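Local coordinates for flagellar hook protein FlgE (PDB 5AY6) that probably builds the hook of the bacterial flagellum, the universal joint between motor and filament, of which this chain is a central fragment, at residues I97-K100 with G101-P104. Numbering follows the deposited sequence.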
loop_
_atom_site.group_PDB
_atom_site.type_symbol
_atom_site.label_atom_id
_atom_site.label_comp_id
_atom_site.label_asym_id
_atom_site.label_seq_id
_atom_site.Cartn_x
_atom_site.Cartn_y
_atom_site.Cartn_z
ATOM N N ILE A 97 14.065 -8.969 10.909
ATOM C CA ILE A 97 13.548 -8.635 12.233
ATOM C C ILE A 97 14.688 -8.592 13.236
ATOM O O ILE A 97 15.467 -9.539 13.357
ATOM C CB ILE A 97 12.482 -9.643 12.714
ATOM C CG1 ILE A 97 11.373 -9.796 11.674
ATOM C CG2 ILE A 97 11.882 -9.196 14.043
ATOM C CD1 ILE A 97 10.331 -10.841 12.053
ATOM N N ASP A 98 14.785 -7.478 13.948
ATOM C CA ASP A 98 15.846 -7.258 14.920
ATOM C C ASP A 98 15.279 -6.329 15.991
ATOM O O ASP A 98 14.194 -5.777 15.803
ATOM C CB ASP A 98 17.076 -6.645 14.245
ATOM C CG ASP A 98 18.362 -6.913 15.003
ATOM O OD1 ASP A 98 18.309 -7.440 16.135
ATOM O OD2 ASP A 98 19.438 -6.592 14.454
ATOM N N TYR A 99 15.988 -6.151 17.102
ATOM C CA TYR A 99 15.472 -5.291 18.168
ATOM C C TYR A 99 15.339 -3.858 17.652
ATOM O O TYR A 99 16.081 -3.446 16.760
ATOM C CB TYR A 99 16.359 -5.364 19.423
ATOM C CG TYR A 99 17.722 -4.698 19.340
ATOM C CD1 TYR A 99 17.875 -3.340 19.605
ATOM C CD2 TYR A 99 18.863 -5.436 19.044
ATOM C CE1 TYR A 99 19.119 -2.728 19.548
ATOM C CE2 TYR A 99 20.113 -4.834 18.988
ATOM C CZ TYR A 99 20.236 -3.481 19.241
ATOM O OH TYR A 99 21.474 -2.876 19.187
ATOM N N LYS A 100 14.377 -3.109 18.187
ATOM C CA LYS A 100 14.121 -1.752 17.695
ATOM C C LYS A 100 15.311 -0.820 17.906
ATOM O O LYS A 100 15.767 -0.622 19.034
ATOM C CB LYS A 100 12.883 -1.147 18.365
ATOM C CG LYS A 100 12.583 0.279 17.897
ATOM C CD LYS A 100 11.286 0.809 18.482
ATOM C CE LYS A 100 11.352 0.887 19.995
ATOM N NZ LYS A 100 10.052 1.313 20.584
ATOM N N GLY A 101 15.800 -0.248 16.809
ATOM C CA GLY A 101 16.900 0.700 16.852
ATOM C C GLY A 101 18.237 0.058 16.541
ATOM O O GLY A 101 19.269 0.728 16.534
ATOM N N ALA A 102 18.211 -1.244 16.272
ATOM C CA ALA A 102 19.430 -2.012 16.054
ATOM C C ALA A 102 20.182 -1.527 14.824
ATOM O O ALA A 102 19.582 -1.138 13.819
ATOM C CB ALA A 102 19.109 -3.488 15.922
ATOM N N SER A 103 21.508 -1.558 14.912
ATOM C CA SER A 103 22.360 -1.179 13.786
ATOM C C SER A 103 23.801 -1.644 13.969
ATOM O O SER A 103 24.439 -1.304 14.961
ATOM C CB SER A 103 22.329 0.327 13.581
ATOM O OG SER A 103 23.312 0.748 12.651
ATOM N N PRO A 104 24.315 -2.417 12.999
ATOM C CA PRO A 104 23.557 -2.786 11.798
ATOM C C PRO A 104 22.506 -3.871 12.045
ATOM O O PRO A 104 22.680 -4.723 12.920
ATOM C CB PRO A 104 24.645 -3.289 10.846
ATOM C CG PRO A 104 25.705 -3.814 11.738
ATOM C CD PRO A 104 25.688 -2.952 12.975
HETATM O O HOH W 1 22.918 -2.666 16.707
#
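Tyr99 lies flat over Ala102, three residues further along the chain. From CB, a chi1 of 72° puts CG between the backbone N and the carbonyl carbon, which carries the ring forward over Ala102. CG and CD1 of Tyr99 are each 3.9 Å from Ala102 CB, and farther out CE2 and CZ close in. The methyl sits almost exactly over the middle of one ring face, Ala102 CB being 3.4 Å from the centroid of the Tyr99 ring and 10° off its normal, a CH-pi contact. CE1 and CZ also meet the Ala102 CA. At the tip, Tyr99 OH is 2.9 Å from a water that accepts from Ser103 N and gives a weak bond to Ser103 O; the hydroxyl is thus joined to the Ser103 backbone through this water.

The turn itself is a type II beta turn from Tyr99 to Ala102, made where strand 92-99, at one border of the antiparallel five-stranded sheet of the FlgE third domain, runs out into a loop. Ala102 N donates to Tyr99 O at 3.1 Å. Gly101 takes the third position with a positive phi of 98°, the backbone shape in which glycine is usual.

Asp98, one residue before Tyr99, brings its carboxylate to the same methyl, OD2 lying 3.4 Å from Ala102 CB. Its OD1 receives Tyr99 N at 2.8 Å from above the carboxylate plane, while OD2 takes Thr106 N and makes a salt bridge with Arg113, whose side chain also touches Tyr99 and Ala102.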